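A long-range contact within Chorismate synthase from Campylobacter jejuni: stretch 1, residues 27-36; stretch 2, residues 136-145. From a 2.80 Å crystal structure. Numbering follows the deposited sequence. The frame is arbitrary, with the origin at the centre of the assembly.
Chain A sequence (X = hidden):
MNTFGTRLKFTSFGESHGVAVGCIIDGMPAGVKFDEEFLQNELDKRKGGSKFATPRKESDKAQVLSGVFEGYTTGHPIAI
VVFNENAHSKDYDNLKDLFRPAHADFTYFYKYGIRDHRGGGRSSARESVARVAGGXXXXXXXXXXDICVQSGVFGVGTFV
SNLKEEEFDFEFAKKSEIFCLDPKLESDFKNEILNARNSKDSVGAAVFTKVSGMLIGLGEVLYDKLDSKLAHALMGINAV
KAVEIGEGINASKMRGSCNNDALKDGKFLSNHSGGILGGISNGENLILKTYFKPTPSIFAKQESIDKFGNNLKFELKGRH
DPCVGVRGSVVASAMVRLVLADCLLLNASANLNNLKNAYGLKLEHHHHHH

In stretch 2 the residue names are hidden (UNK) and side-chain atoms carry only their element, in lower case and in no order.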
ATOM      1  N   GLY A  27       6.598  -4.106 -11.894  1.00 63.10           N
ATOM      2  CA  GLY A  27       7.174  -2.789 -11.711  1.00 62.65           C
ATOM      3  C   GLY A  27       8.458  -2.555 -12.474  1.00 62.67           C
ATOM      4  O   GLY A  27       8.961  -1.431 -12.507  1.00 61.94           O
HETATM    5  N   MSE A  28       8.990  -3.610 -13.078  1.00 63.44           N
HETATM    6  CA  MSE A  28      10.223  -3.499 -13.849  1.00 66.78           C
HETATM    7  C   MSE A  28       9.995  -2.660 -15.093  1.00 66.54           C
HETATM    8  O   MSE A  28       9.027  -2.862 -15.823  1.00 65.41           O
HETATM    9  CB  MSE A  28      10.739  -4.883 -14.244  1.00 70.63           C
HETATM   10  CG  MSE A  28      11.497  -5.588 -13.126  1.00 76.87           C
HETATM   11 SE   MSE A  28      13.384  -5.127 -13.068  1.00 84.94          SE
HETATM   12  CE  MSE A  28      13.333  -3.469 -12.069  1.00 82.59           C
ATOM     13  N   PRO A  29      10.881  -1.684 -15.342  1.00 66.21           N
ATOM     14  CA  PRO A  29      10.710  -0.842 -16.528  1.00 65.34           C
ATOM     15  C   PRO A  29      10.929  -1.640 -17.809  1.00 65.39           C
ATOM     16  O   PRO A  29      11.650  -2.635 -17.811  1.00 65.77           O
ATOM     17  CB  PRO A  29      11.740   0.270 -16.320  1.00 64.31           C
ATOM     18  CG  PRO A  29      12.785  -0.369 -15.483  1.00 65.18           C
ATOM     19  CD  PRO A  29      12.017  -1.234 -14.522  1.00 64.33           C
ATOM     20  N   ALA A  30      10.285  -1.230 -18.896  1.00 65.89           N
ATOM     21  CA  ALA A  30      10.440  -1.950 -20.153  1.00 63.82           C
ATOM     22  C   ALA A  30      11.796  -1.628 -20.772  1.00 63.68           C
ATOM     23  O   ALA A  30      12.458  -0.646 -20.411  1.00 61.82           O
ATOM     24  CB  ALA A  30       9.323  -1.585 -21.103  1.00 59.75           C
ATOM     25  N   GLY A  31      12.218  -2.482 -21.689  1.00 63.39           N
ATOM     26  CA  GLY A  31      13.491  -2.270 -22.340  1.00 65.68           C
ATOM     27  C   GLY A  31      14.685  -2.509 -21.443  1.00 67.28           C
ATOM     28  O   GLY A  31      15.455  -1.589 -21.169  1.00 67.24           O
ATOM     29  N   VAL A  32      14.826  -3.741 -20.962  1.00 68.52           N
ATOM     30  CA  VAL A  32      15.962  -4.109 -20.122  1.00 68.55           C
ATOM     31  C   VAL A  32      16.490  -5.447 -20.623  1.00 70.42           C
ATOM     32  O   VAL A  32      15.741  -6.426 -20.760  1.00 68.76           O
ATOM     33  CB  VAL A  32      15.597  -4.217 -18.605  1.00 68.63           C
ATOM     34  CG1 VAL A  32      16.788  -4.773 -17.829  1.00 67.36           C
ATOM     35  CG2 VAL A  32      15.260  -2.832 -18.039  1.00 66.94           C
ATOM     36  N   LYS A  33      17.784  -5.462 -20.927  1.00 71.11           N
ATOM     37  CA  LYS A  33      18.435  -6.653 -21.439  1.00 74.09           C
ATOM     38  C   LYS A  33      18.231  -7.763 -20.409  1.00 75.56           C
ATOM     39  O   LYS A  33      18.786  -7.726 -19.315  1.00 77.57           O
ATOM     40  CB  LYS A  33      19.925  -6.358 -21.668  1.00 75.73           C
ATOM     41  CG  LYS A  33      20.672  -7.417 -22.474  1.00 78.84           C
ATOM     42  CD  LYS A  33      21.154  -8.553 -21.575  1.00 80.68           C
ATOM     43  CE  LYS A  33      21.346  -9.880 -22.340  1.00 80.60           C
ATOM     44  NZ  LYS A  33      21.947 -10.960 -21.459  1.00 80.08           N
ATOM     45  N   PHE A  34      17.408  -8.744 -20.752  1.00 78.54           N
ATOM     46  CA  PHE A  34      17.144  -9.834 -19.830  1.00 81.43           C
ATOM     47  C   PHE A  34      18.150 -10.974 -19.991  1.00 83.11           C
ATOM     48  O   PHE A  34      18.054 -11.784 -20.914  1.00 84.51           O
ATOM     49  CB  PHE A  34      15.712 -10.340 -20.023  1.00 82.46           C
ATOM     50  CG  PHE A  34      15.243 -11.263 -18.936  1.00 83.45           C
ATOM     51  CD1 PHE A  34      15.410 -12.639 -19.051  1.00 83.09           C
ATOM     52  CD2 PHE A  34      14.642 -10.752 -17.785  1.00 83.58           C
ATOM     53  CE1 PHE A  34      14.982 -13.497 -18.043  1.00 83.05           C
ATOM     54  CE2 PHE A  34      14.211 -11.600 -16.767  1.00 84.18           C
ATOM     55  CZ  PHE A  34      14.380 -12.978 -16.898  1.00 84.00           C
ATOM     56  N   ASP A  35      19.118 -11.021 -19.082  1.00 84.60           N
ATOM     57  CA  ASP A  35      20.152 -12.048 -19.097  1.00 85.67           C
ATOM     58  C   ASP A  35      19.661 -13.280 -18.354  1.00 86.71           C
ATOM     59  O   ASP A  35      19.990 -13.471 -17.180  1.00 85.51           O
ATOM     60  CB  ASP A  35      21.421 -11.515 -18.428  1.00 86.16           C
ATOM     61  CG  ASP A  35      22.551 -12.525 -18.426  1.00 86.31           C
ATOM     62  OD1 ASP A  35      23.614 -12.218 -17.843  1.00 87.30           O
ATOM     63  OD2 ASP A  35      22.381 -13.618 -19.008  1.00 85.30           O
ATOM     64  N   GLU A  36      18.888 -14.119 -19.043  1.00 88.18           N
ATOM     65  CA  GLU A  36      18.342 -15.322 -18.428  1.00 89.90           C
ATOM     66  C   GLU A  36      19.416 -16.287 -17.965  1.00 89.82           C
ATOM     67  O   GLU A  36      19.118 -17.293 -17.332  1.00 90.73           O
ATOM     68  CB  GLU A  36      17.391 -16.038 -19.384  1.00 91.31           C
ATOM     69  CG  GLU A  36      16.437 -16.981 -18.659  1.00 94.88           C
ATOM     70  CD  GLU A  36      15.296 -17.473 -19.540  1.00 98.49           C
ATOM     71  OE1 GLU A  36      14.669 -16.639 -20.241  1.00 98.96           O
ATOM     72  OE2 GLU A  36      15.007 -18.692 -19.513  1.00 99.76           O
ATOM     73  N   UNK A 136      17.574 -11.701  -8.859  1.00 54.20           N
ATOM     74  CA  UNK A 136      18.337 -11.812 -10.105  1.00 53.19           C
ATOM     75  C   UNK A 136      17.807 -10.795 -11.099  1.00 54.32           C
ATOM     76  O   UNK A 136      18.542  -9.951 -11.616  1.00 53.00           O
ATOM     77  c   UNK A 136      18.187 -13.215 -10.680  1.00 52.00           C
ATOM     78  N   UNK A 137      16.509 -10.909 -11.364  1.00 55.19           N
ATOM     79  CA  UNK A 137      15.821 -10.017 -12.270  1.00 55.66           C
ATOM     80  C   UNK A 137      16.077  -8.576 -11.886  1.00 56.98           C
ATOM     81  O   UNK A 137      16.333  -7.750 -12.747  1.00 59.06           O
ATOM     82  c   UNK A 137      13.998 -11.626 -12.800  1.00 55.95           C
ATOM     83  c   UNK A 137      14.310 -10.253 -12.237  1.00 54.97           C
ATOM     84  c   UNK A 137      13.599  -9.177 -13.026  1.00 52.43           C
ATOM     85  N   UNK A 138      16.018  -8.260 -10.600  1.00 58.06           N
ATOM     86  CA  UNK A 138      16.232  -6.882 -10.207  1.00 58.20           C
ATOM     87  C   UNK A 138      17.661  -6.437 -10.454  1.00 58.73           C
ATOM     88  O   UNK A 138      17.904  -5.262 -10.704  1.00 58.99           O
ATOM     89  c   UNK A 138      15.858  -6.679  -8.747  1.00 58.31           C
ATOM     90  N   UNK A 139      18.613  -7.364 -10.389  1.00 59.97           N
ATOM     91  CA  UNK A 139      20.011  -6.993 -10.622  1.00 61.16           C
ATOM     92  C   UNK A 139      20.181  -6.546 -12.071  1.00 63.64           C
ATOM     93  O   UNK A 139      21.045  -5.723 -12.372  1.00 64.64           O
ATOM     94  c   UNK A 139      20.935  -8.156 -10.319  1.00 59.29           C
ATOM     95  N   UNK A 140      19.353  -7.083 -12.964  1.00 64.54           N
ATOM     96  CA  UNK A 140      19.418  -6.701 -14.357  1.00 64.87           C
ATOM     97  C   UNK A 140      19.174  -5.205 -14.498  1.00 64.12           C
ATOM     98  O   UNK A 140      19.851  -4.539 -15.269  1.00 65.33           O
ATOM     99 se   UNK A 140      17.399 -10.127 -15.975  1.00 85.09          SE
ATOM    100  c   UNK A 140      18.822  -8.976 -15.341  1.00 72.65           C
ATOM    101  c   UNK A 140      17.714 -11.676 -14.847  1.00 79.12           C
ATOM    102  c   UNK A 140      18.412  -7.517 -15.170  1.00 67.88           C
ATOM    103  N   UNK A 141      18.228  -4.660 -13.745  1.00 64.71           N
ATOM    104  CA  UNK A 141      17.965  -3.220 -13.811  1.00 65.39           C
ATOM    105  C   UNK A 141      19.089  -2.453 -13.120  1.00 66.56           C
ATOM    106  O   UNK A 141      19.389  -1.327 -13.489  1.00 67.68           O
ATOM    107  c   UNK A 141      16.095  -1.440 -13.060  1.00 63.79           C
ATOM    108  c   UNK A 141      16.574  -0.782 -11.797  1.00 64.18           C
ATOM    109  c   UNK A 141      16.616  -2.885 -13.156  1.00 64.27           C
ATOM    110  c   UNK A 141      16.530  -0.650 -14.277  1.00 64.99           C
ATOM    111  N   UNK A 142      19.712  -3.076 -12.122  1.00 68.20           N
ATOM    112  CA  UNK A 142      20.805  -2.456 -11.381  1.00 69.34           C
ATOM    113  C   UNK A 142      22.087  -2.351 -12.198  1.00 71.12           C
ATOM    114  O   UNK A 142      22.866  -1.408 -12.035  1.00 71.41           O
ATOM    115  c   UNK A 142      21.086  -3.238 -10.097  1.00 68.84           C
ATOM    116  c   UNK A 142      20.100  -3.047  -8.944  1.00 67.48           C
ATOM    117  c   UNK A 142      20.032  -1.570  -8.570  1.00 67.00           C
ATOM    118  c   UNK A 142      20.555  -3.864  -7.748  1.00 65.55           C
ATOM    119  N   UNK A 143      22.310  -3.333 -13.065  1.00 73.24           N
ATOM    120  CA  UNK A 143      23.491  -3.342 -13.919  1.00 73.57           C
ATOM    121  C   UNK A 143      23.443  -2.124 -14.838  1.00 72.84           C
ATOM    122  O   UNK A 143      24.468  -1.498 -15.096  1.00 72.47           O
ATOM    123  c   UNK A 143      23.553  -4.629 -14.758  1.00 75.13           C
ATOM    124  n   UNK A 143      27.380  -7.051 -15.486  1.00 91.75           N
ATOM    125  c   UNK A 143      27.288  -6.603 -16.735  1.00 92.11           C
ATOM    126  n   UNK A 143      28.359  -6.640 -17.522  1.00 92.65           N
ATOM    127  c   UNK A 143      24.842  -4.771 -15.565  1.00 81.13           C
ATOM    128  n   UNK A 143      26.130  -6.137 -17.207  1.00 90.15           N
ATOM    129  c   UNK A 143      24.883  -6.034 -16.434  1.00 86.13           C
ATOM    130  N   UNK A 144      22.250  -1.773 -15.313  1.00 71.68           N
ATOM    131  CA  UNK A 144      22.108  -0.629 -16.204  1.00 70.36           C
ATOM    132  C   UNK A 144      22.621   0.657 -15.571  1.00 68.74           C
ATOM    133  O   UNK A 144      22.846   1.631 -16.277  1.00 69.71           O
ATOM    134  c   UNK A 144      20.648  -0.442 -16.618  1.00 72.72           C
ATOM    135  c   UNK A 144      20.622  -1.857 -18.739  1.00 78.81           C
ATOM    136  c   UNK A 144      20.051  -1.646 -17.345  1.00 77.13           C
ATOM    137  o   UNK A 144      21.381  -0.986 -19.218  1.00 80.67           O
ATOM    138  o   UNK A 144      20.297  -2.894 -19.362  1.00 79.78           O
ATOM    139  N   UNK A 145      22.806   0.664 -14.252  1.00 66.51           N
ATOM    140  CA  UNK A 145      23.303   1.851 -13.548  1.00 64.47           C
ATOM    141  C   UNK A 145      24.627   1.530 -12.874  1.00 65.58           C
ATOM    142  O   UNK A 145      25.137   2.301 -12.052  1.00 63.24           O
ATOM    143  c   UNK A 145      22.301   2.319 -12.491  1.00 61.75           C
ATOM    144  c   UNK A 145      18.771   4.105 -14.149  1.00 56.41           C
ATOM    145  c   UNK A 145      20.840   4.310 -12.943  1.00 57.56           C
ATOM    146  c   UNK A 145      20.120   2.167 -13.731  1.00 56.29           C
ATOM    147  c   UNK A 145      21.062   2.943 -13.064  1.00 59.00           C
ATOM    148  c   UNK A 145      19.704   4.894 -13.482  1.00 57.02           C
ATOM    149  c   UNK A 145      18.985   2.740 -14.273  1.00 55.63           C
TER

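Position 136 carries one side-chain carbon, which makes no contact with stretch 1. A lone CB is alanine: Ala136, whose O accepts a hydrogen bond from the N of position 140 at 3.3 Å, an i to i+4 helical step.

At position 137 one carbon carries two more, a fork directly at CB; the two end carbons approach Met28 SE and Phe34 CE2. This fork defines valine. Val137 CG1 lies 4.1 Å from Met28 SE, and Val137 CG2 lies 4.0 Å from Phe34 CE2, so the two methyls meet different side chains of stretch 1.

Position 138 again has one carbon, and its CA-to-CB bond points away from stretch 1. It is Ala138; its contact is made by the backbone, with CA 4.4 Å from Met28 SE. Position 139 has a single carbon too, with no neighbour on stretch 1, and is Ala139.

Position 140 settles itself by element: an unbranched chain of two carbons, selenium and a terminal carbon, the selenium 3.4 Å from Phe34 CD2. This is selenomethionine, Met140. Its SE sits 3.8 Å from the Phe34 ring centroid, 29° off the normal, and its CE 4.2 Å from that centroid at 20°, so the end of the chain covers one ring face.

Position 141 has four carbons forked at the second; the first meets Met28 CE and one fork end Pro29 CG. It is leucine: Leu141 CB is 3.5 Å from Met28 CE, and Leu141 CD2 is 3.9 Å from Pro29 CG. Position 142 shows the same four-carbon fork but lies beyond reach of stretch 1: Leu142.

Position 143 has three carbons, a nitrogen, then a carbon bearing two more nitrogens. Although its CA-to-CB bond points toward stretch 1, the side chain makes no contact with it. The guanidinium identifies Arg143.

Position 144 has three carbons, the third holding two oxygens, one of them near Lys33 N and Val32 CG1. This is Glu144, with OE1 3.9 Å from Lys33 N and 4.3 Å from Val32 CG1, a packing contact without a hydrogen bond. Position 145, one carbon followed by a six-carbon ring, does not touch stretch 1 and is Phe145.

The contact works by apolar packing of an irregular segment against a helix. No hydrogen bond crosses, and 495 Å² is buried in total. Met140 contributes most, 98 Å²: besides covering Phe34, its CB lies 4.2 Å from Val32 CG1, while its SE is 3.7 Å from Asp35 N. Beside it, Val137 and Leu141 receive Met28, whose CA-to-CB bond points toward the helix. These three helical side chains are spaced by three and four residues; Glu144 adds its contact farther along.

Stretch 2 (136-145) AVAAMLLREF
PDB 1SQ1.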